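Local coordinates for protein periplasmic sensor hybrid histidine kinase (PDB 4K0D) that probably acts as a sensor kinase that transfers phosphate from ATP to a histidine, this chain being its zinc-binding, helical periplasmic sensor domain, at residues L13-P18 against A68-P73; S28-V33 against P87-A92; L35-Y40 against V94-A99. All blocks are in the same frame, centred on the assembly; numbering follows the deposited sequence.

Contact 1: L13-P18 against A68-P73. With ZN (zinc ion), chain I.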
ATOM      1  N   LEU B  13      10.757   0.854  10.978  1.00 28.09           N
ATOM      2  CA  LEU B  13      10.355  -0.051   9.911  1.00 29.53           C
ATOM      3  C   LEU B  13       8.848  -0.298   9.890  1.00 31.42           C
ATOM      4  O   LEU B  13       8.275  -0.620   8.832  1.00 27.07           O
ATOM      5  CB  LEU B  13      11.081  -1.373  10.037  1.00 26.94           C
ATOM      6  CG  LEU B  13      12.563  -1.317   9.658  1.00 35.33           C
ATOM      7  CD1 LEU B  13      13.149  -2.683   9.540  1.00 35.36           C
ATOM      8  CD2 LEU B  13      12.742  -0.582   8.331  1.00 39.85           C
ATOM      9  N   GLU B  14       8.196  -0.154  11.046  1.00 30.55           N
ATOM     10  CA  GLU B  14       6.759  -0.488  11.151  1.00 28.94           C
ATOM     11  C   GLU B  14       5.898   0.619  10.562  1.00 32.14           C
ATOM     12  O   GLU B  14       4.682   0.500  10.461  1.00 29.65           O
ATOM     13  CB  GLU B  14       6.351  -0.760  12.635  1.00 31.54           C
ATOM     14  CG  GLU B  14       6.900  -2.070  13.227  1.00 35.04           C
ATOM     15  CD  GLU B  14       6.286  -3.338  12.621  1.00 38.22           C
ATOM     16  OE1 GLU B  14       5.242  -3.262  11.970  1.00 34.56           O
ATOM     17  OE2 GLU B  14       6.862  -4.426  12.765  1.00 38.65           O
ATOM     18  N   LEU B  15       6.518   1.733  10.224  1.00 30.33           N
ATOM     19  CA  LEU B  15       5.823   2.771   9.518  1.00 29.81           C
ATOM     20  C   LEU B  15       5.590   2.429   8.036  1.00 34.53           C
ATOM     21  O   LEU B  15       4.729   3.007   7.390  1.00 33.48           O
ATOM     22  CB  LEU B  15       6.562   4.088   9.633  1.00 32.71           C
ATOM     23  CG  LEU B  15       6.546   4.757  11.004  1.00 41.33           C
ATOM     24  CD1 LEU B  15       7.568   5.865  10.997  1.00 42.20           C
ATOM     25  CD2 LEU B  15       5.187   5.314  11.306  1.00 46.26           C
ATOM     26  N   ILE B  16       6.337   1.486   7.495  1.00 32.43           N
ATOM     27  CA  ILE B  16       6.230   1.203   6.057  1.00 34.70           C
ATOM     28  C   ILE B  16       4.813   0.881   5.649  1.00 32.16           C
ATOM     29  O   ILE B  16       4.278   1.490   4.761  1.00 37.06           O
ATOM     30  CB  ILE B  16       7.151   0.048   5.659  1.00 36.36           C
ATOM     31  CG1 ILE B  16       8.585   0.593   5.542  1.00 37.01           C
ATOM     32  CG2 ILE B  16       6.631  -0.660   4.362  1.00 42.10           C
ATOM     33  CD1 ILE B  16       9.700  -0.458   5.598  1.00 34.02           C
ATOM     34  N   GLY B  17       4.193  -0.058   6.333  1.00 39.30           N
ATOM     35  CA  GLY B  17       2.910  -0.577   5.927  1.00 33.38           C
ATOM     36  C   GLY B  17       1.822   0.474   5.956  1.00 37.87           C
ATOM     37  O   GLY B  17       1.135   0.678   4.985  1.00 31.98           O
ATOM     38  N   PRO B  18       1.645   1.136   7.090  1.00 35.78           N
ATOM     39  CA  PRO B  18       0.608   2.166   7.216  1.00 31.13           C
ATOM     40  C   PRO B  18       0.798   3.305   6.249  1.00 37.82           C
ATOM     41  O   PRO B  18      -0.198   3.837   5.719  1.00 32.46           O
ATOM     42  CB  PRO B  18       0.795   2.675   8.631  1.00 36.75           C
ATOM     43  CG  PRO B  18       1.439   1.520   9.348  1.00 35.55           C
ATOM     44  CD  PRO B  18       2.232   0.754   8.387  1.00 32.95           C
ATOM     45  N   ALA B  68      -0.957  12.754   8.168  1.00 30.34           N
ATOM     46  CA  ALA B  68      -0.544  12.524   9.570  1.00 31.01           C
ATOM     47  C   ALA B  68       0.745  11.735   9.689  1.00 32.90           C
ATOM     48  O   ALA B  68       1.411  11.809  10.720  1.00 31.52           O
ATOM     49  CB  ALA B  68      -1.621  11.819  10.337  1.00 29.58           C
ATOM     50  N   LEU B  69       1.109  10.965   8.665  1.00 30.81           N
ATOM     51  CA  LEU B  69       2.238  10.032   8.809  1.00 29.50           C
ATOM     52  C   LEU B  69       3.578  10.693   8.467  1.00 32.27           C
ATOM     53  O   LEU B  69       3.627  11.540   7.577  1.00 30.05           O
ATOM     54  CB  LEU B  69       2.029   8.822   7.913  1.00 26.73           C
ATOM     55  CG  LEU B  69       0.863   7.962   8.335  1.00 33.91           C
ATOM     56  CD1 LEU B  69       0.440   6.887   7.264  1.00 34.06           C
ATOM     57  CD2 LEU B  69       1.145   7.315   9.715  1.00 35.94           C
ATOM     58  N   PRO B  70       4.688  10.309   9.168  1.00 31.63           N
ATOM     59  CA  PRO B  70       5.963  10.920   8.754  1.00 28.02           C
ATOM     60  C   PRO B  70       6.370  10.385   7.380  1.00 32.47           C
ATOM     61  O   PRO B  70       5.992   9.272   7.012  1.00 32.59           O
ATOM     62  CB  PRO B  70       6.968  10.475   9.831  1.00 32.34           C
ATOM     63  CG  PRO B  70       6.378   9.226  10.438  1.00 33.43           C
ATOM     64  CD  PRO B  70       4.848   9.407  10.328  1.00 29.33           C
ATOM     65  N   LYS B  71       7.098  11.184   6.610  1.00 29.38           N
ATOM     66  CA  LYS B  71       7.523  10.770   5.291  1.00 32.15           C
ATOM     67  C   LYS B  71       9.042  10.996   5.193  1.00 40.48           C
ATOM     68  O   LYS B  71       9.634  11.696   5.995  1.00 32.66           O
ATOM     69  CB  LYS B  71       6.771  11.516   4.206  1.00 37.87           C
ATOM     70  CG  LYS B  71       5.238  11.283   4.344  1.00 38.53           C
ATOM     71  CD  LYS B  71       4.427  12.299   3.563  1.00 38.88           C
ATOM     72  CE  LYS B  71       2.913  12.179   3.863  1.00 33.16           C
ATOM     73  NZ  LYS B  71       2.600  12.641   5.208  1.00 26.90           N
ATOM     74  N   SER B  72       9.660  10.326   4.244  1.00 32.00           N
ATOM     75  CA  SER B  72      11.068  10.498   4.011  1.00 40.23           C
ATOM     76  C   SER B  72      11.292  11.926   3.481  1.00 40.58           C
ATOM     77  O   SER B  72      10.364  12.589   3.049  1.00 38.10           O
ATOM     78  CB  SER B  72      11.480   9.480   2.960  1.00 39.51           C
ATOM     79  OG  SER B  72      10.917   9.877   1.718  1.00 39.56           O
ATOM     80  N   PRO B  73      12.539  12.397   3.461  1.00 49.21           N
ATOM     81  CA  PRO B  73      12.739  13.778   2.971  1.00 40.61           C
ATOM     82  C   PRO B  73      12.399  14.005   1.496  1.00 50.01           C
ATOM     83  O   PRO B  73      11.856  15.039   1.115  1.00 53.56           O
ATOM     84  CB  PRO B  73      14.213  14.032   3.299  1.00 61.14           C
ATOM     85  CG  PRO B  73      14.515  13.016   4.479  1.00 43.58           C
ATOM     86  CD  PRO B  73      13.769  11.804   4.034  1.00 44.08           C
TER
HETATM   87 ZN    ZN I 201       8.726  -4.938  12.895  1.00 36.18          ZN
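L15 and P70 meet at about a right angle, the leucine end laid across the pyrrolidine ring at its CG corner. The closer of the two methyls is L15 CD1, 3.6 Å from P70 CG, and CD2 of the same leucine lies a little further from that ring atom. With its CG anti to the carbonyl carbon (chi1 -71°), L15 places its two methyls beside the P70 ring. L69 makes the second touch: its CD1 reaches the backbone of P18, coming 3.5 Å from P18 O, and lies 4.4 Å from P18 CB. The first pair is apolar; the second sets a methyl against a backbone carbonyl; together they bury a modest 165 Å² at the surface of the domain.

Polar bonds fix the chain around these touches. K71 folds back so that its NZ donates to L69 O, 2.8 Å away and in the carbonyl plane; the same NZ also bonds F66 O. A type I turn from L13 to I16 carries E14, whose chain bends at chi2 (-69°) and delivers OE2 to a zinc ion at 1.9 Å. D10 of the same chain and H32 of the second subunit bind the same metal, while E14 OE1 forms a salt bridge with R58 of that subunit.

The contact thus brings the turn leading into helix 16-42, with P18 of the helix itself, against the loop between helices 46-68 and 73-102, where R19 also bonds P70 O. Helix 117-145 lies alongside both segments, taking L13 and I16 from one and K71 and S72 from the other, and S72 caps the N terminus of helix 73-102.

Contact 2: S28-V33 against P87-A92. With ZN (zinc ion), chain C.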
ATOM      1  N   SER B  28      -7.064   5.926  -4.101  1.00 28.66           N
ATOM      2  CA  SER B  28      -8.455   5.407  -4.250  1.00 29.23           C
ATOM      3  C   SER B  28      -9.579   6.472  -3.981  1.00 28.11           C
ATOM      4  O   SER B  28     -10.566   6.602  -4.760  1.00 31.33           O
ATOM      5  CB  SER B  28      -8.599   4.188  -3.359  1.00 28.82           C
ATOM      6  OG  SER B  28      -9.617   3.317  -3.773  1.00 35.06           O
ATOM      7  N   ALA B  29      -9.404   7.312  -2.973  1.00 25.62           N
ATOM      8  CA  ALA B  29     -10.435   8.315  -2.637  1.00 29.05           C
ATOM      9  C   ALA B  29     -10.529   9.301  -3.813  1.00 28.08           C
ATOM     10  O   ALA B  29     -11.567   9.866  -4.133  1.00 26.54           O
ATOM     11  CB  ALA B  29     -10.057   9.047  -1.307  1.00 27.05           C
ATOM     12  N   VAL B  30      -9.404   9.556  -4.447  1.00 25.60           N
ATOM     13  CA  VAL B  30      -9.369  10.507  -5.513  1.00 22.41           C
ATOM     14  C   VAL B  30     -10.077   9.905  -6.717  1.00 33.70           C
ATOM     15  O   VAL B  30     -10.947  10.562  -7.311  1.00 32.11           O
ATOM     16  CB  VAL B  30      -7.905  10.932  -5.867  1.00 26.82           C
ATOM     17  CG1 VAL B  30      -7.839  11.641  -7.193  1.00 23.13           C
ATOM     18  CG2 VAL B  30      -7.392  11.809  -4.802  1.00 33.59           C
ATOM     19  N   LEU B  31      -9.764   8.646  -7.038  1.00 32.84           N
ATOM     20  CA  LEU B  31     -10.485   7.959  -8.105  1.00 30.35           C
ATOM     21  C   LEU B  31     -11.959   7.990  -7.816  1.00 35.43           C
ATOM     22  O   LEU B  31     -12.761   8.220  -8.704  1.00 35.41           O
ATOM     23  CB  LEU B  31     -10.084   6.503  -8.213  1.00 27.02           C
ATOM     24  CG  LEU B  31      -8.742   6.340  -8.931  1.00 37.61           C
ATOM     25  CD1 LEU B  31      -8.155   4.958  -8.790  1.00 31.72           C
ATOM     26  CD2 LEU B  31      -8.907   6.675 -10.407  1.00 39.29           C
ATOM     27  N   HIS B  32     -12.308   7.729  -6.568  1.00 27.33           N
ATOM     28  CA  HIS B  32     -13.687   7.482  -6.195  1.00 32.60           C
ATOM     29  C   HIS B  32     -14.451   8.804  -6.337  1.00 33.34           C
ATOM     30  O   HIS B  32     -15.575   8.811  -6.795  1.00 34.16           O
ATOM     31  CB  HIS B  32     -13.844   6.835  -4.810  1.00 29.54           C
ATOM     32  CG  HIS B  32     -15.273   6.460  -4.479  1.00 28.69           C
ATOM     33  ND1 HIS B  32     -15.873   5.332  -4.960  1.00 30.57           N
ATOM     34  CD2 HIS B  32     -16.211   7.096  -3.733  1.00 27.51           C
ATOM     35  CE1 HIS B  32     -17.140   5.282  -4.571  1.00 32.14           C
ATOM     36  NE2 HIS B  32     -17.371   6.338  -3.811  1.00 34.10           N
ATOM     37  N   VAL B  33     -13.834   9.925  -6.003  1.00 33.56           N
ATOM     38  CA  VAL B  33     -14.512  11.195  -6.212  1.00 24.52           C
ATOM     39  C   VAL B  33     -14.721  11.405  -7.732  1.00 32.67           C
ATOM     40  O   VAL B  33     -15.738  11.900  -8.146  1.00 27.83           O
ATOM     41  CB  VAL B  33     -13.739  12.395  -5.640  1.00 28.47           C
ATOM     42  CG1 VAL B  33     -14.264  13.666  -6.253  1.00 30.14           C
ATOM     43  CG2 VAL B  33     -13.808  12.464  -4.017  1.00 28.07           C
ATOM     44  N   PRO B  87      -7.944  20.240  -1.769  1.00 34.18           N
ATOM     45  CA  PRO B  87      -9.022  21.218  -1.681  1.00 32.56           C
ATOM     46  C   PRO B  87      -9.455  21.775  -3.043  1.00 39.85           C
ATOM     47  O   PRO B  87     -10.676  21.870  -3.277  1.00 38.37           O
ATOM     48  CB  PRO B  87      -8.420  22.317  -0.795  1.00 38.63           C
ATOM     49  CG  PRO B  87      -7.365  21.589   0.021  1.00 38.99           C
ATOM     50  CD  PRO B  87      -6.769  20.642  -0.983  1.00 37.04           C
ATOM     51  N   PRO B  88      -8.499  22.125  -3.934  1.00 33.36           N
ATOM     52  CA  PRO B  88      -8.950  22.644  -5.224  1.00 35.61           C
ATOM     53  C   PRO B  88      -9.718  21.577  -5.999  1.00 40.98           C
ATOM     54  O   PRO B  88     -10.680  21.847  -6.733  1.00 35.38           O
ATOM     55  CB  PRO B  88      -7.634  22.996  -5.975  1.00 39.97           C
ATOM     56  CG  PRO B  88      -6.587  23.024  -4.998  1.00 39.80           C
ATOM     57  CD  PRO B  88      -7.035  22.218  -3.777  1.00 39.80           C
ATOM     58  N   PHE B  89      -9.284  20.337  -5.850  1.00 34.66           N
ATOM     59  CA  PHE B  89      -9.916  19.300  -6.619  1.00 35.34           C
ATOM     60  C   PHE B  89     -11.292  19.095  -6.014  1.00 35.83           C
ATOM     61  O   PHE B  89     -12.265  18.959  -6.731  1.00 36.36           O
ATOM     62  CB  PHE B  89      -9.063  18.083  -6.541  1.00 29.63           C
ATOM     63  CG  PHE B  89      -9.641  16.881  -7.164  1.00 34.11           C
ATOM     64  CD1 PHE B  89      -9.731  16.771  -8.512  1.00 30.48           C
ATOM     65  CD2 PHE B  89     -10.052  15.808  -6.371  1.00 33.02           C
ATOM     66  CE1 PHE B  89     -10.191  15.624  -9.090  1.00 34.75           C
ATOM     67  CE2 PHE B  89     -10.556  14.651  -6.946  1.00 28.06           C
ATOM     68  CZ  PHE B  89     -10.633  14.560  -8.306  1.00 30.87           C
ATOM     69  N   GLU B  90     -11.402  19.133  -4.697  1.00 34.96           N
ATOM     70  CA  GLU B  90     -12.723  18.957  -4.117  1.00 36.59           C
ATOM     71  C   GLU B  90     -13.634  20.094  -4.536  1.00 35.81           C
ATOM     72  O   GLU B  90     -14.826  19.888  -4.757  1.00 36.48           O
ATOM     73  CB  GLU B  90     -12.678  18.962  -2.595  1.00 37.89           C
ATOM     74  CG  GLU B  90     -12.327  17.644  -1.987  1.00 41.89           C
ATOM     75  CD  GLU B  90     -12.709  17.588  -0.537  1.00 41.00           C
ATOM     76  OE1 GLU B  90     -13.836  17.173  -0.245  1.00 30.15           O
ATOM     77  OE2 GLU B  90     -11.887  17.956   0.306  1.00 46.06           O
ATOM     78  N   LYS B  91     -13.079  21.297  -4.597  1.00 39.69           N
ATOM     79  CA  LYS B  91     -13.890  22.480  -4.838  1.00 45.80           C
ATOM     80  C   LYS B  91     -14.488  22.388  -6.239  1.00 42.91           C
ATOM     81  O   LYS B  91     -15.679  22.695  -6.449  1.00 44.86           O
ATOM     82  CB  LYS B  91     -13.068  23.757  -4.659  1.00 47.02           C
ATOM     83  CG  LYS B  91     -13.879  25.034  -4.855  1.00 59.05           C
ATOM     84  N   ALA B  92     -13.680  21.935  -7.194  1.00 35.19           N
ATOM     85  CA  ALA B  92     -14.172  21.697  -8.557  1.00 44.80           C
ATOM     86  C   ALA B  92     -15.221  20.606  -8.581  1.00 44.06           C
ATOM     87  O   ALA B  92     -16.176  20.631  -9.380  1.00 35.53           O
ATOM     88  CB  ALA B  92     -13.060  21.305  -9.461  1.00 39.74           C
TER
HETATM   89 ZN    ZN C 201     -14.977   3.826  -6.003  1.00 35.47          ZN
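The F89 ring takes V30 and V33 at one corner, CE2, with both valines approaching at a slant to the ring plane. V33 CG1 is 3.9 Å from F89 CE2, and V30 CG1 stands 4.1 Å from that same carbon, nearly as close to its neighbour CZ. The side chains of V33 and F89 run past each other in opposite directions, whereas V30 crosses the phenylalanine at an angle. F89 has its CG anti to the backbone N (chi1 174°), which extends the ring from helix 73-102 to the V30-V33 turn of helix 16-42. Each valine likewise turns CG1 away from its own N, so that two methyls about one turn apart reach the same ring corner. An alanine in place of F89 would probably open a gap between the helices and leave both CG1 methyls without their partner. From helix 117-145, M119 also packs against F89 and L124 against V30, so the contact belongs to the interior of the bundle.

The second flat group, the imidazole of H32, leaves helix 16-42 in another direction, beside A55 and R58 of helix 46-68. Its ND1 binds a zinc ion at 2.0 Å, together with D10 and E14 of the second subunit. Before F89 come P87 and P88, whose nitrogens have no hydrogen to give to the preceding turn, and the helix is kinked there.

Chemically, the two sides of this part of helix 16-42 differ: V30 and V33 meet F89 through apolar carbon, without directional bonds, while H32 on the other side links the two subunits through a metal whose known ligands come from both.

Contact 3: L35-Y40 against V94-A99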
ATOM      1  N   LEU B  35     -15.039   9.059  -9.998  1.00 26.66           N
ATOM      2  CA  LEU B  35     -15.996   8.135 -10.533  1.00 34.30           C
ATOM      3  C   LEU B  35     -17.424   8.509 -10.161  1.00 33.33           C
ATOM      4  O   LEU B  35     -18.282   8.411 -10.995  1.00 32.62           O
ATOM      5  CB  LEU B  35     -15.707   6.724 -10.098  1.00 28.52           C
ATOM      6  CG  LEU B  35     -16.740   5.667 -10.421  1.00 37.37           C
ATOM      7  CD1 LEU B  35     -16.141   4.283 -10.584  1.00 38.27           C
ATOM      8  CD2 LEU B  35     -17.689   5.631  -9.272  1.00 41.57           C
ATOM      9  N   THR B  36     -17.660   8.944  -8.935  1.00 29.64           N
ATOM     10  CA  THR B  36     -19.012   9.306  -8.508  1.00 31.91           C
ATOM     11  C   THR B  36     -19.390  10.633  -9.149  1.00 33.27           C
ATOM     12  O   THR B  36     -20.547  10.873  -9.426  1.00 31.96           O
ATOM     13  CB  THR B  36     -19.134   9.422  -6.958  1.00 29.39           C
ATOM     14  OG1 THR B  36     -18.126  10.308  -6.448  1.00 26.68           O
ATOM     15  CG2 THR B  36     -18.975   8.067  -6.313  1.00 27.79           C
ATOM     16  N   ALA B  37     -18.431  11.507  -9.410  1.00 30.07           N
ATOM     17  CA  ALA B  37     -18.831  12.794  -9.978  1.00 30.08           C
ATOM     18  C   ALA B  37     -19.334  12.575 -11.403  1.00 37.92           C
ATOM     19  O   ALA B  37     -20.331  13.148 -11.834  1.00 29.59           O
ATOM     20  CB  ALA B  37     -17.702  13.768  -9.985  1.00 27.86           C
ATOM     21  N   ARG B  38     -18.615  11.726 -12.118  1.00 36.92           N
ATOM     22  CA  ARG B  38     -18.937  11.428 -13.486  1.00 36.29           C
ATOM     23  C   ARG B  38     -20.281  10.700 -13.511  1.00 36.59           C
ATOM     24  O   ARG B  38     -21.082  10.943 -14.399  1.00 29.89           O
ATOM     25  CB  ARG B  38     -17.831  10.569 -14.082  1.00 40.18           C
ATOM     26  CG  ARG B  38     -18.191   9.751 -15.322  1.00 52.62           C
ATOM     27  N   ALA B  39     -20.530   9.804 -12.564  1.00 32.87           N
ATOM     28  CA  ALA B  39     -21.676   8.955 -12.732  1.00 35.82           C
ATOM     29  C   ALA B  39     -22.880   9.838 -12.467  1.00 36.74           C
ATOM     30  O   ALA B  39     -23.849   9.758 -13.161  1.00 38.46           O
ATOM     31  CB  ALA B  39     -21.665   7.804 -11.841  1.00 31.19           C
ATOM     32  N   TYR B  40     -22.765  10.706 -11.477  1.00 37.43           N
ATOM     33  CA  TYR B  40     -23.795  11.675 -11.173  1.00 34.77           C
ATOM     34  C   TYR B  40     -24.143  12.553 -12.373  1.00 41.62           C
ATOM     35  O   TYR B  40     -25.312  12.760 -12.671  1.00 36.23           O
ATOM     36  CB  TYR B  40     -23.350  12.561 -10.027  1.00 31.18           C
ATOM     37  CG  TYR B  40     -24.394  13.546  -9.576  1.00 30.07           C
ATOM     38  CD1 TYR B  40     -25.706  13.167  -9.363  1.00 34.57           C
ATOM     39  CD2 TYR B  40     -24.052  14.840  -9.319  1.00 35.41           C
ATOM     40  CE1 TYR B  40     -26.680  14.103  -8.945  1.00 32.67           C
ATOM     41  CE2 TYR B  40     -24.975  15.759  -8.889  1.00 29.92           C
ATOM     42  CZ  TYR B  40     -26.286  15.386  -8.698  1.00 37.74           C
ATOM     43  OH  TYR B  40     -27.157  16.331  -8.252  1.00 34.83           O
ATOM     44  N   VAL B  94     -17.323  19.751  -6.139  1.00 35.38           N
ATOM     45  CA  VAL B  94     -18.540  20.343  -5.603  1.00 37.29           C
ATOM     46  C   VAL B  94     -19.230  21.212  -6.654  1.00 46.24           C
ATOM     47  O   VAL B  94     -20.459  21.205  -6.781  1.00 42.12           O
ATOM     48  CB  VAL B  94     -18.204  21.161  -4.342  1.00 40.66           C
ATOM     49  CG1 VAL B  94     -19.403  21.970  -3.825  1.00 40.90           C
ATOM     50  CG2 VAL B  94     -17.747  20.222  -3.275  1.00 33.17           C
ATOM     51  N   ALA B  95     -18.437  21.933  -7.436  1.00 36.55           N
ATOM     52  CA  ALA B  95     -18.995  22.838  -8.430  1.00 44.13           C
ATOM     53  C   ALA B  95     -19.619  22.039  -9.563  1.00 47.65           C
ATOM     54  O   ALA B  95     -20.627  22.448 -10.136  1.00 45.12           O
ATOM     55  CB  ALA B  95     -17.896  23.751  -8.979  1.00 46.22           C
ATOM     56  N   LEU B  96     -19.019  20.907  -9.919  1.00 40.04           N
ATOM     57  CA  LEU B  96     -19.671  20.053 -10.902  1.00 39.76           C
ATOM     58  C   LEU B  96     -21.003  19.538 -10.315  1.00 46.54           C
ATOM     59  O   LEU B  96     -22.062  19.592 -10.954  1.00 38.33           O
ATOM     60  CB  LEU B  96     -18.749  18.906 -11.294  1.00 35.04           C
ATOM     61  CG  LEU B  96     -19.559  17.861 -12.032  1.00 41.76           C
ATOM     62  CD1 LEU B  96     -20.225  18.519 -13.178  1.00 37.88           C
ATOM     63  CD2 LEU B  96     -18.755  16.730 -12.556  1.00 37.54           C
ATOM     64  N   GLY B  97     -20.962  19.081  -9.062  1.00 37.17           N
ATOM     65  CA  GLY B  97     -22.153  18.528  -8.453  1.00 40.59           C
ATOM     66  C   GLY B  97     -23.258  19.566  -8.437  1.00 42.77           C
ATOM     67  O   GLY B  97     -24.368  19.342  -8.865  1.00 41.66           O
ATOM     68  N   THR B  98     -22.915  20.727  -7.927  1.00 39.93           N
ATOM     69  CA  THR B  98     -23.854  21.772  -7.660  1.00 45.27           C
ATOM     70  C   THR B  98     -24.459  22.193  -9.010  1.00 44.94           C
ATOM     71  O   THR B  98     -25.638  22.534  -9.127  1.00 46.02           O
ATOM     72  CB  THR B  98     -23.114  22.909  -6.932  1.00 46.46           C
ATOM     73  OG1 THR B  98     -24.004  23.591  -6.062  1.00 62.18           O
ATOM     74  CG2 THR B  98     -22.537  23.902  -7.908  1.00 50.10           C
ATOM     75  N   ALA B  99     -23.660  22.098 -10.053  1.00 44.25           N
ATOM     76  CA  ALA B  99     -24.148  22.464 -11.376  1.00 44.39           C
ATOM     77  C   ALA B  99     -25.199  21.465 -11.867  1.00 45.79           C
ATOM     78  O   ALA B  99     -26.244  21.848 -12.378  1.00 44.38           O
ATOM     79  CB  ALA B  99     -23.012  22.555 -12.340  1.00 42.00           C
TER
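This is a buried helix-to-helix contact between the later part of helix 16-42 and the later part of helix 73-102, two helices of the bundle that run in the same general direction. Small residues let the backbones come near: the CA atoms of A37 and G97, the nearest pair, are 6.8 Å apart, and the two segments together bury 143 Å². On the A37 side a methyl does the touching. L96 sends its CD2 methyl over to A37, 4.1 Å from A37 CB, and that methyl lies at much the same distance from A37 O. The leucine CG stands anti to the backbone N (chi1 166°), and with chi2 at 56° this sets CD2 beside A37.

One turn further along helix 16-42, Y40 meets G97 with the edge of its ring. The carbonyl oxygen G97 O lies near the ring plane, 3.6 Å from Y40 CE2, and G97 CA is in plane at the same edge, 4.0 Å from CE2. The glycine thus offers bare backbone to the tyrosine. Y40 OH is 4.1 Å from G97 O, too far to bond it.

Other helices surround the pair. M49 of helix 46-68 packs on Y40, while V100 and A101, further along helix 73-102, also touch the Y40 side chain. I109 and R112 of helix 106-114 touch L96.

What crosses here is therefore mostly dispersion between methyls and backbone. The edge of an aromatic ring is slightly positive, so the approach of Y40 CE2 to G97 O is likely to be mildly favourable, yet it remains a weak, loosely directed attraction added to ordinary van der Waals contact.

Following the chain from its N terminus, helix 16-42 and the turn before it supply the first side of all three contacts in order, and their second sides follow in the same order, so every pair of contacts crosses along the chain. Contact 1 closes a 49-residue loop at the junction between helices 46-68 and 73-102. Contacts 2 and 3 each close 53 residues and join helix 16-42 directly to helix 73-102, past the hairpin partner 46-68; their centres are about 10 Å apart. The centres of contacts 1 and 3 are about 33 Å apart, across the centre of the chain. Contacts 1 and 2 each hold a ligand (E14, H32) of a different zinc ion also bound by the second subunit.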